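Local coordinates for protein type I modular polyketide synthase (Streptomyces albus subsp. albus, PDB 6IYT) that probably loads a malonyl-type extender unit, likely ethylmalonyl, from coenzyme A onto the acyl carrier protein as an acyltransferase in salinomycin assembly, at residues A[39-44]-A[452-457]; A[166-169]-A[175-178]; A[214-219]-A[363-368]. One frame throughout, in Å; residues are numbered along the deposited sequence.

Contact 1 (A[39-44]-A[452-457]); sequences GDPLVP and AGRGAK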
ATOM      1  N   GLY A  39      -0.554 -19.561 -14.946  1.00 14.72           N
ATOM      2  CA  GLY A  39      -0.631 -19.400 -16.406  1.00 15.11           C
ATOM      3  C   GLY A  39       0.666 -18.908 -17.038  1.00 16.27           C
ATOM      4  O   GLY A  39       1.762 -19.369 -16.689  1.00 15.77           O
ATOM      5  N   ASP A  40       0.541 -17.904 -17.907  1.00 17.77           N
ATOM      6  CA  ASP A  40       1.643 -17.479 -18.778  1.00 22.18           C
ATOM      7  C   ASP A  40       1.793 -15.956 -18.750  1.00 19.26           C
ATOM      8  O   ASP A  40       1.638 -15.292 -19.765  1.00 19.26           O
ATOM      9  CB  ASP A  40       1.394 -17.949 -20.206  1.00 25.22           C
ATOM     10  CG  ASP A  40       1.610 -19.435 -20.370  1.00 35.42           C
ATOM     11  OD1 ASP A  40       2.686 -19.919 -19.978  1.00 37.44           O
ATOM     12  OD2 ASP A  40       0.690 -20.122 -20.861  1.00 51.47           O
ATOM     13  N   PRO A  41       2.089 -15.414 -17.576  1.00 13.76           N
ATOM     14  CA  PRO A  41       2.307 -13.998 -17.420  1.00 16.61           C
ATOM     15  C   PRO A  41       3.611 -13.543 -18.127  1.00 15.02           C
ATOM     16  O   PRO A  41       4.480 -14.360 -18.445  1.00 14.56           O
ATOM     17  CB  PRO A  41       2.442 -13.849 -15.910  1.00 14.68           C
ATOM     18  CG  PRO A  41       3.119 -15.112 -15.500  1.00 15.73           C
ATOM     19  CD  PRO A  41       2.600 -16.181 -16.424  1.00 16.59           C
ATOM     20  N   LEU A  42       3.802 -12.261 -18.211  1.00 15.13           N
ATOM     21  CA  LEU A  42       5.056 -11.758 -18.631  1.00 14.57           C
ATOM     22  C   LEU A  42       6.146 -12.092 -17.616  1.00 12.16           C
ATOM     23  O   LEU A  42       5.865 -12.458 -16.467  1.00 10.66           O
ATOM     24  CB  LEU A  42       4.977 -10.241 -18.929  1.00 17.97           C
ATOM     25  CG  LEU A  42       4.978  -9.245 -17.800  1.00 17.42           C
ATOM     26  CD1 LEU A  42       4.991  -7.832 -18.350  1.00 19.64           C
ATOM     27  CD2 LEU A  42       3.780  -9.453 -16.912  1.00 23.48           C
ATOM     28  N   VAL A  43       7.384 -11.969 -18.077  1.00 10.81           N
ATOM     29  CA  VAL A  43       8.581 -12.477 -17.405  1.00 12.09           C
ATOM     30  C   VAL A  43       9.460 -11.238 -17.110  1.00  8.48           C
ATOM     31  O   VAL A  43       9.582 -10.400 -17.982  1.00  7.56           O
ATOM     32  CB  VAL A  43       9.386 -13.336 -18.441  1.00 17.60           C
ATOM     33  CG1 VAL A  43      10.574 -13.986 -17.803  1.00 23.97           C
ATOM     34  CG2 VAL A  43       8.462 -14.347 -19.125  1.00 25.22           C
ATOM     35  N   PRO A  44      10.205 -11.237 -15.975  1.00  6.05           N
ATOM     36  CA  PRO A  44      11.292 -10.270 -15.792  1.00  6.17           C
ATOM     37  C   PRO A  44      12.648 -10.835 -16.155  1.00  5.63           C
ATOM     38  O   PRO A  44      12.961 -11.957 -15.819  1.00  5.20           O
ATOM     39  CB  PRO A  44      11.239  -9.988 -14.293  1.00  6.19           C
ATOM     40  CG  PRO A  44      10.890 -11.311 -13.700  1.00  6.44           C
ATOM     41  CD  PRO A  44       9.926 -11.958 -14.717  1.00  5.99           C
ATOM     42  N   ALA A 452       8.155 -19.710  -9.967  1.00 12.25           N
ATOM     43  CA  ALA A 452       7.506 -20.914  -9.395  1.00 13.04           C
ATOM     44  C   ALA A 452       6.357 -21.367 -10.290  1.00 14.01           C
ATOM     45  O   ALA A 452       5.540 -20.543 -10.738  1.00 11.64           O
ATOM     46  CB  ALA A 452       7.009 -20.633  -8.002  1.00 12.82           C
ATOM     47  N   GLY A 453       6.419 -22.641 -10.705  1.00 12.90           N
ATOM     48  CA  GLY A 453       5.334 -23.270 -11.445  1.00 16.53           C
ATOM     49  C   GLY A 453       5.442 -23.110 -12.951  1.00 17.19           C
ATOM     50  O   GLY A 453       4.556 -23.546 -13.689  1.00 17.39           O
ATOM     51  N   ARG A 454       6.456 -22.379 -13.419  1.00 15.87           N
ATOM     52  CA  ARG A 454       6.538 -22.056 -14.854  1.00 13.52           C
ATOM     53  C   ARG A 454       7.244 -23.168 -15.632  1.00 14.01           C
ATOM     54  O   ARG A 454       7.375 -23.079 -16.848  1.00 16.01           O
ATOM     55  CB  ARG A 454       7.277 -20.742 -15.072  1.00 14.79           C
ATOM     56  CG  ARG A 454       6.642 -19.531 -14.388  1.00 15.16           C
ATOM     57  CD  ARG A 454       5.256 -19.200 -14.968  1.00 19.99           C
ATOM     58  NE  ARG A 454       5.272 -19.098 -16.432  1.00 22.98           N
ATOM     59  CZ  ARG A 454       5.550 -17.982 -17.126  1.00 29.73           C
ATOM     60  NH1 ARG A 454       5.807 -16.826 -16.503  1.00 30.21           N
ATOM     61  NH2 ARG A 454       5.494 -18.005 -18.456  1.00 34.08           N
ATOM     62  N   GLY A 455       7.859 -24.085 -14.902  1.00 12.78           N
ATOM     63  CA  GLY A 455       8.634 -25.167 -15.506  1.00 14.01           C
ATOM     64  C   GLY A 455       9.940 -24.706 -16.137  1.00 13.79           C
ATOM     65  O   GLY A 455      10.360 -25.244 -17.155  1.00 14.79           O
ATOM     66  N   ALA A 456      10.535 -23.647 -15.577  1.00 12.13           N
ATOM     67  CA  ALA A 456      11.797 -23.079 -16.095  1.00 13.93           C
ATOM     68  C   ALA A 456      13.013 -23.941 -15.727  1.00 14.53           C
ATOM     69  O   ALA A 456      12.971 -24.734 -14.767  1.00 13.01           O
ATOM     70  CB  ALA A 456      11.993 -21.657 -15.571  1.00 15.04           C
ATOM     71  N   LYS A 457      14.087 -23.801 -16.496  1.00 15.57           N
ATOM     72  CA  LYS A 457      15.364 -24.438 -16.155  1.00 20.41           C
ATOM     73  C   LYS A 457      16.501 -23.490 -16.455  1.00 17.21           C
ATOM     74  O   LYS A 457      16.384 -22.619 -17.339  1.00 19.50           O
ATOM     75  CB  LYS A 457      15.560 -25.717 -16.956  1.00 25.48           C
ATOM     76  CG  LYS A 457      15.223 -25.570 -18.433  1.00 29.37           C
ATOM     77  CD  LYS A 457      15.574 -26.828 -19.224  1.00 42.90           C
ATOM     78  CE  LYS A 457      16.991 -26.748 -19.777  1.00 49.48           C
ATOM     79  NZ  LYS A 457      17.718 -28.050 -19.672  1.00 52.39           N
TER
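The flat guanidinium of Arg-454 receives segment 39-44 over one face and at one edge. Over that face Pro-41 CD stands 3.3 Å above the plane and Asp-40 CA 3.9 Å above it, both displaced toward the rim, and Gly-39 O joins them, 3.5 Å from Arg-454 NE. At the edge, near the plane, lies Leu-42 O, whose 4.4 Å separation from Arg-454 NH1 makes it a neighbour and not a bonded partner. The carboxylate plane of Asp-40 is turned 69° against the guanidinium, and the long salt bridge from Asp-40 OD1 to Arg-454 NH2 measures 3.7 Å. A weak hydrogen bond adds to it: Arg-454 NH1 to Pro-41 O, 3.4 Å, with an angle of 132° at the hydrogen. The polar hold is therefore loose, and packing on the proline ring is the closer element. Segment 39-44 runs into strand 43-49, an outer strand of the three-stranded antiparallel sheet of a region resembling the linker between ketosynthase and acyltransferase, whereas 452-457 belongs to the tail after helix 428-439, consistent with a post-acyltransferase linker folding back. Bends at chi2 (-65°) and chi3 curl the arginine chain toward Pro-41. Arg-454 also touches Thr-75 of helix 74-84, while Leu-42 turns away to pack on Leu-432 of helix 428-439.

Contact 2 (A[166-169]-A[175-178]); sequences ESVV and TPSL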
ATOM      1  N   GLU A 166     -15.353 -11.400  -2.515  1.00  7.62           N
ATOM      2  CA  GLU A 166     -14.950 -11.624  -3.910  1.00  8.16           C
ATOM      3  C   GLU A 166     -16.017 -11.178  -4.916  1.00  7.72           C
ATOM      4  O   GLU A 166     -15.698 -10.513  -5.938  1.00  7.03           O
ATOM      5  CB  GLU A 166     -14.602 -13.092  -4.145  1.00 10.16           C
ATOM      6  CG  GLU A 166     -14.139 -13.368  -5.564  1.00 11.73           C
ATOM      7  CD  GLU A 166     -13.497 -14.741  -5.743  1.00 14.13           C
ATOM      8  OE1 GLU A 166     -13.719 -15.642  -4.884  1.00 17.37           O
ATOM      9  OE2 GLU A 166     -12.831 -14.933  -6.798  1.00 17.44           O
ATOM     10  N   SER A 167     -17.278 -11.488  -4.638  1.00  7.76           N
ATOM     11  CA  SER A 167     -18.354 -11.102  -5.580  1.00  7.50           C
ATOM     12  C   SER A 167     -18.430  -9.579  -5.708  1.00  7.11           C
ATOM     13  O   SER A 167     -18.699  -9.044  -6.771  1.00  7.58           O
ATOM     14  CB  SER A 167     -19.709 -11.648  -5.140  1.00  9.52           C
ATOM     15  OG  SER A 167     -19.713 -13.058  -5.142  1.00 12.50           O
ATOM     16  N   VAL A 168     -18.312  -8.893  -4.586  1.00  8.04           N
ATOM     17  CA  VAL A 168     -18.366  -7.457  -4.585  1.00  8.22           C
ATOM     18  C   VAL A 168     -17.189  -6.878  -5.362  1.00  7.31           C
ATOM     19  O   VAL A 168     -17.353  -5.982  -6.225  1.00  7.01           O
ATOM     20  CB  VAL A 168     -18.409  -6.898  -3.134  1.00  9.06           C
ATOM     21  CG1 VAL A 168     -18.038  -5.435  -3.112  1.00 10.17           C
ATOM     22  CG2 VAL A 168     -19.795  -7.073  -2.558  1.00  9.17           C
ATOM     23  N   VAL A 169     -16.008  -7.439  -5.122  1.00  7.32           N
ATOM     24  CA  VAL A 169     -14.819  -7.033  -5.826  1.00  9.16           C
ATOM     25  C   VAL A 169     -14.938  -7.260  -7.331  1.00 10.22           C
ATOM     26  O   VAL A 169     -14.542  -6.394  -8.135  1.00  9.01           O
ATOM     27  CB  VAL A 169     -13.592  -7.773  -5.267  1.00  8.87           C
ATOM     28  CG1 VAL A 169     -12.452  -7.782  -6.260  1.00  9.49           C
ATOM     29  CG2 VAL A 169     -13.169  -7.125  -3.960  1.00  8.88           C
ATOM     30  N   THR A 175     -24.774  -7.389  -6.308  1.00 14.17           N
ATOM     31  CA  THR A 175     -23.922  -7.136  -5.132  1.00 13.01           C
ATOM     32  C   THR A 175     -23.999  -5.673  -4.696  1.00 12.79           C
ATOM     33  O   THR A 175     -24.153  -4.769  -5.522  1.00 12.64           O
ATOM     34  CB  THR A 175     -22.438  -7.482  -5.417  1.00 12.90           C
ATOM     35  OG1 THR A 175     -22.002  -6.793  -6.584  1.00 12.78           O
ATOM     36  CG2 THR A 175     -22.273  -8.951  -5.605  1.00 15.82           C
ATOM     37  N   PRO A 176     -23.708  -5.424  -3.428  1.00  9.65           N
ATOM     38  CA  PRO A 176     -23.782  -4.018  -2.980  1.00 10.47           C
ATOM     39  C   PRO A 176     -22.633  -3.158  -3.528  1.00 10.16           C
ATOM     40  O   PRO A 176     -21.584  -3.688  -3.873  1.00 10.75           O
ATOM     41  CB  PRO A 176     -23.682  -4.126  -1.472  1.00 11.51           C
ATOM     42  CG  PRO A 176     -23.148  -5.464  -1.182  1.00 13.08           C
ATOM     43  CD  PRO A 176     -23.542  -6.359  -2.324  1.00 11.45           C
ATOM     44  N   SER A 177     -22.862  -1.855  -3.631  1.00  8.89           N
ATOM     45  CA  SER A 177     -21.907  -0.927  -4.259  1.00  8.52           C
ATOM     46  C   SER A 177     -20.691  -0.723  -3.395  1.00  9.20           C
ATOM     47  O   SER A 177     -20.807  -0.485  -2.187  1.00  7.06           O
ATOM     48  CB  SER A 177     -22.551   0.433  -4.450  1.00 10.39           C
ATOM     49  OG  SER A 177     -21.564   1.392  -4.829  1.00 10.84           O
ATOM     50  N   LEU A 178     -19.528  -0.767  -4.033  1.00 10.24           N
ATOM     51  CA  LEU A 178     -18.281  -0.481  -3.373  1.00 12.51           C
ATOM     52  C   LEU A 178     -18.111   0.978  -2.988  1.00 12.04           C
ATOM     53  O   LEU A 178     -17.162   1.323  -2.295  1.00  9.39           O
ATOM     54  CB  LEU A 178     -17.122  -0.908  -4.284  1.00 15.37           C
ATOM     55  CG  LEU A 178     -16.564  -2.275  -3.989  1.00 18.78           C
ATOM     56  CD1 LEU A 178     -15.514  -2.662  -5.021  1.00 22.41           C
ATOM     57  CD2 LEU A 178     -15.975  -2.278  -2.587  1.00 21.52           C
TER
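Thr-175 opens the second segment by laying its CB and CG2 against the helix at Ser-167 and Val-168, where the backbones are nearest: the CA atoms of Val-168 and Thr-175 are 5.6 Å apart. Thr-175 CG2 meets Ser-167 CB at 3.8 Å, and Thr-175 CB lies 3.9 Å from Val-168 CG2. With chi1 at 54°, OG1 sits between the backbone N and the carbonyl carbon while the methyl is directed at the helix; the hydroxyl finds its hydrogen-bond partner in Ala-172 O, within the intervening turn. The polar end of the threonine thus serves the turn and its carbon end serves the contact.

Next comes Pro-176, whose ring crosses the Val-168 side chain at about a right angle and brings CD to 3.8 Å from Val-168 CG2. Ser-177 turns the other way, and its OG bonds to Asp-179 N just ahead of helix 181-200.

Leu-178 returns to the helix. Its CG is 3.6 Å from Val-168 CG1, the tightest approach here, and its CD1 comes within 4.0 Å of Val-168 O. Val-168 divides its branches between these neighbours: CG1, opposite the backbone N at chi1 162°, faces the leucine, whereas CG2 takes the proline and threonine. No hydrogen bond joins the two segments, so the 256 Å² buried between them reflects van der Waals packing. Trp-163 and Ile-183 both touch Val-168 and Pro-176, and Val-187 reaches Val-169 and Leu-178. This is local hydrophobic packing where a loop connects two helices of the acyltransferase domain, the short helix 165-170 and its exit loop folding together beside the start of the long helix 181-200.

Contact 3 (A[214-219]-A[363-368]); sequences QGEIAA and ASYWFE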
ATOM      1  N   GLN A 214      -8.339   3.777   9.378  1.00  6.79           N
ATOM      2  CA  GLN A 214      -8.794   2.382   9.271  1.00  6.76           C
ATOM      3  C   GLN A 214      -7.661   1.442   8.854  1.00  5.84           C
ATOM      4  O   GLN A 214      -7.697   0.225   9.158  1.00  5.87           O
ATOM      5  CB  GLN A 214      -9.958   2.277   8.247  1.00  7.88           C
ATOM      6  CG  GLN A 214      -9.520   2.597   6.841  1.00  9.51           C
ATOM      7  CD  GLN A 214     -10.647   2.753   5.857  1.00 12.62           C
ATOM      8  OE1 GLN A 214     -10.931   1.831   5.062  1.00 16.88           O
ATOM      9  NE2 GLN A 214     -11.214   3.948   5.799  1.00 13.62           N
ATOM     10  N   GLY A 215      -6.625   1.994   8.223  1.00  5.06           N
ATOM     11  CA  GLY A 215      -5.460   1.206   7.842  1.00  4.95           C
ATOM     12  C   GLY A 215      -4.791   0.511   9.019  1.00  5.02           C
ATOM     13  O   GLY A 215      -4.029  -0.451   8.845  1.00  4.54           O
ATOM     14  N   GLU A 216      -4.892   1.107  10.193  1.00  4.52           N
ATOM     15  CA  GLU A 216      -4.288   0.487  11.365  1.00  4.69           C
ATOM     16  C   GLU A 216      -4.911  -0.875  11.649  1.00  4.47           C
ATOM     17  O   GLU A 216      -4.308  -1.694  12.310  1.00  4.41           O
ATOM     18  CB  GLU A 216      -4.405   1.402  12.581  1.00  5.58           C
ATOM     19  CG  GLU A 216      -3.434   2.581  12.549  1.00  6.28           C
ATOM     20  CD  GLU A 216      -3.122   3.153  13.931  1.00  7.45           C
ATOM     21  OE1 GLU A 216      -1.955   3.553  14.152  1.00  7.05           O
ATOM     22  OE2 GLU A 216      -3.998   3.106  14.834  1.00  9.00           O
ATOM     23  N   ILE A 217      -6.166  -1.075  11.240  1.00  4.36           N
ATOM     24  CA  ILE A 217      -6.811  -2.402  11.447  1.00  4.38           C
ATOM     25  C   ILE A 217      -6.129  -3.475  10.554  1.00  4.08           C
ATOM     26  O   ILE A 217      -5.761  -4.572  11.022  1.00  3.93           O
ATOM     27  CB  ILE A 217      -8.303  -2.349  11.137  1.00  4.33           C
ATOM     28  CG1 ILE A 217      -8.997  -1.284  11.990  1.00  4.99           C
ATOM     29  CG2 ILE A 217      -8.923  -3.712  11.349  1.00  4.47           C
ATOM     30  CD1 ILE A 217     -10.378  -0.892  11.483  1.00  5.30           C
ATOM     31  N   ALA A 218      -5.838  -3.114   9.306  1.00  3.63           N
ATOM     32  CA  ALA A 218      -5.029  -3.993   8.431  1.00  3.59           C
ATOM     33  C   ALA A 218      -3.598  -4.200   8.960  1.00  4.09           C
ATOM     34  O   ALA A 218      -3.087  -5.327   8.964  1.00  4.43           O
ATOM     35  CB  ALA A 218      -4.995  -3.467   7.012  1.00  3.55           C
ATOM     36  N   ALA A 219      -2.996  -3.141   9.462  1.00  3.74           N
ATOM     37  CA  ALA A 219      -1.663  -3.229  10.040  1.00  4.01           C
ATOM     38  C   ALA A 219      -1.619  -4.209  11.224  1.00  4.80           C
ATOM     39  O   ALA A 219      -0.692  -5.048  11.338  1.00  5.61           O
ATOM     40  CB  ALA A 219      -1.214  -1.866  10.483  1.00  4.13           C
ATOM     41  N   ALA A 363     -10.785  -1.720  22.688  1.00  6.57           N
ATOM     42  CA  ALA A 363     -11.895  -0.868  22.181  1.00  6.21           C
ATOM     43  C   ALA A 363     -11.595   0.620  22.321  1.00  6.08           C
ATOM     44  O   ALA A 363     -11.938   1.411  21.425  1.00  5.70           O
ATOM     45  CB  ALA A 363     -13.196  -1.215  22.864  1.00  6.09           C
ATOM     46  N   SER A 364     -11.003   1.013  23.454  1.00  6.63           N
ATOM     47  CA  SER A 364     -10.647   2.424  23.692  1.00  7.93           C
ATOM     48  C   SER A 364      -9.666   2.927  22.658  1.00  6.73           C
ATOM     49  O   SER A 364      -9.762   4.078  22.166  1.00  6.09           O
ATOM     50  CB  SER A 364     -10.062   2.618  25.098  1.00 11.19           C
ATOM     51  OG  SER A 364     -11.115   2.651  26.054  1.00 24.74           O
ATOM     52  N   TYR A 365      -8.730   2.079  22.292  1.00  6.30           N
ATOM     53  CA  TYR A 365      -7.798   2.426  21.190  1.00  5.26           C
ATOM     54  C   TYR A 365      -8.516   2.653  19.873  1.00  5.08           C
ATOM     55  O   TYR A 365      -8.230   3.605  19.185  1.00  5.52           O
ATOM     56  CB  TYR A 365      -6.746   1.366  21.012  1.00  5.07           C
ATOM     57  CG  TYR A 365      -5.705   1.764  20.021  1.00  4.70           C
ATOM     58  CD1 TYR A 365      -4.632   2.573  20.398  1.00  5.22           C
ATOM     59  CD2 TYR A 365      -5.848   1.449  18.680  1.00  5.40           C
ATOM     60  CE1 TYR A 365      -3.716   3.029  19.463  1.00  5.02           C
ATOM     61  CE2 TYR A 365      -4.972   1.949  17.728  1.00  4.70           C
ATOM     62  CZ  TYR A 365      -3.845   2.624  18.138  1.00  5.12           C
ATOM     63  OH  TYR A 365      -3.011   3.147  17.203  1.00  6.43           O
ATOM     64  N   TRP A 366      -9.454   1.784  19.523  1.00  4.24           N
ATOM     65  CA  TRP A 366     -10.136   1.905  18.264  1.00  4.54           C
ATOM     66  C   TRP A 366     -11.101   3.094  18.225  1.00  5.50           C
ATOM     67  O   TRP A 366     -11.226   3.737  17.186  1.00  5.85           O
ATOM     68  CB  TRP A 366     -10.827   0.625  17.877  1.00  4.09           C
ATOM     69  CG  TRP A 366      -9.863  -0.480  17.610  1.00  4.22           C
ATOM     70  CD1 TRP A 366      -9.663  -1.592  18.380  1.00  4.20           C
ATOM     71  CD2 TRP A 366      -8.832  -0.488  16.617  1.00  3.90           C
ATOM     72  NE1 TRP A 366      -8.576  -2.286  17.939  1.00  4.07           N
ATOM     73  CE2 TRP A 366      -8.008  -1.606  16.888  1.00  4.39           C
ATOM     74  CE3 TRP A 366      -8.446   0.409  15.621  1.00  4.10           C
ATOM     75  CZ2 TRP A 366      -6.891  -1.901  16.136  1.00  3.75           C
ATOM     76  CZ3 TRP A 366      -7.330   0.098  14.835  1.00  3.90           C
ATOM     77  CH2 TRP A 366      -6.585  -1.056  15.082  1.00  3.69           C
ATOM     78  N   PHE A 367     -11.564   3.544  19.400  1.00  4.70           N
ATOM     79  CA  PHE A 367     -12.216   4.828  19.464  1.00  5.60           C
ATOM     80  C   PHE A 367     -11.238   5.977  19.183  1.00  5.76           C
ATOM     81  O   PHE A 367     -11.505   6.823  18.360  1.00  5.55           O
ATOM     82  CB  PHE A 367     -12.894   5.072  20.790  1.00  5.81           C
ATOM     83  CG  PHE A 367     -13.470   6.457  20.905  1.00  6.57           C
ATOM     84  CD1 PHE A 367     -14.591   6.799  20.174  1.00  6.96           C
ATOM     85  CD2 PHE A 367     -12.777   7.447  21.558  1.00  7.12           C
ATOM     86  CE1 PHE A 367     -15.059   8.113  20.167  1.00  7.28           C
ATOM     87  CE2 PHE A 367     -13.269   8.763  21.613  1.00  7.78           C
ATOM     88  CZ  PHE A 367     -14.406   9.090  20.898  1.00  7.13           C
ATOM     89  N   GLU A 368     -10.100   5.992  19.870  1.00  5.47           N
ATOM     90  CA  GLU A 368      -9.107   7.046  19.651  1.00  6.10           C
ATOM     91  C   GLU A 368      -8.639   7.053  18.196  1.00  5.61           C
ATOM     92  O   GLU A 368      -8.447   8.114  17.597  1.00  5.00           O
ATOM     93  CB  GLU A 368      -7.918   6.849  20.579  1.00  7.29           C
ATOM     94  CG  GLU A 368      -8.228   7.050  22.061  1.00  9.34           C
ATOM     95  CD  GLU A 368      -8.651   8.462  22.386  1.00 14.79           C
ATOM     96  OE1 GLU A 368      -7.903   9.409  22.012  1.00 16.19           O
ATOM     97  OE2 GLU A 368      -9.704   8.624  23.082  1.00 14.87           O
TER
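Glu-216 reaches from its helix to Trp-366 and Tyr-365, and its contacts change from apolar to polar along the chain. CB rests by the six-membered ring of the tryptophan, 3.9 Å from Trp-366 CZ3. From there chi1 of -75° sets CG opposite the carbonyl carbon, and the chain runs out extended to CD, which approaches the tyrosine hydroxyl. At the tip, Glu-216 OE2 accepts a hydrogen bond of 2.6 Å from Tyr-365 OH, which arrives on the syn side, slightly out of the carboxylate plane. The carboxylate and phenol ring planes are 17° apart, with OE2 at the ring's edge.

Further donors hold this buried group: Asn-369 ND2 bonds to OE2 and Thr-350 N to OE1, a setting that probably suits an ionised carboxylate and should fix its rotation. Tyr-365 OH is in turn bonded to Ser-349 OG.

Beside this network the six-membered ring of the indole packs against the helix. Trp-366 CZ3 is 3.6 Å from Ile-217 CG1, and Glu-216 O lies at the ring's edge, near its plane, 3.6 Å from Trp-366 CH2. On one indole face Tyr-365 CD2 stands 4.0 Å above the centre, so the tyrosine covers part of that face.

The helix axes stay 11.7 Å apart at 140°, so large side chains bridge the gap. Helix 215-223 follows strand 208-211 after a turn carrying the GxSxG pattern of Gly-211, Ser-213 and Gly-215, consistent with the nucleophile elbow of the acyltransferase fold, whose helix packs here against helix 363-371.

In the fold
From the N terminus, residues 39-44 enter the three-stranded antiparallel sheet, and contact 1 is completed only at 452-457, so it encloses nearly the whole modelled chain and joins its two ends. Within that span contact 2 closes a short loop, from helix 165-170 to the approach of helix 181-200. Contact 3 opens after it, at the helix following strand 208-211, and closes at helix 363-371. Contacts 2 and 3 are thus in series and do not cross; their centres lie about 24 Å apart, both within the acyltransferase domain. Contact 1 sits about 40 Å, centre to centre, from contact 3, on the opposite side of the chain's centre.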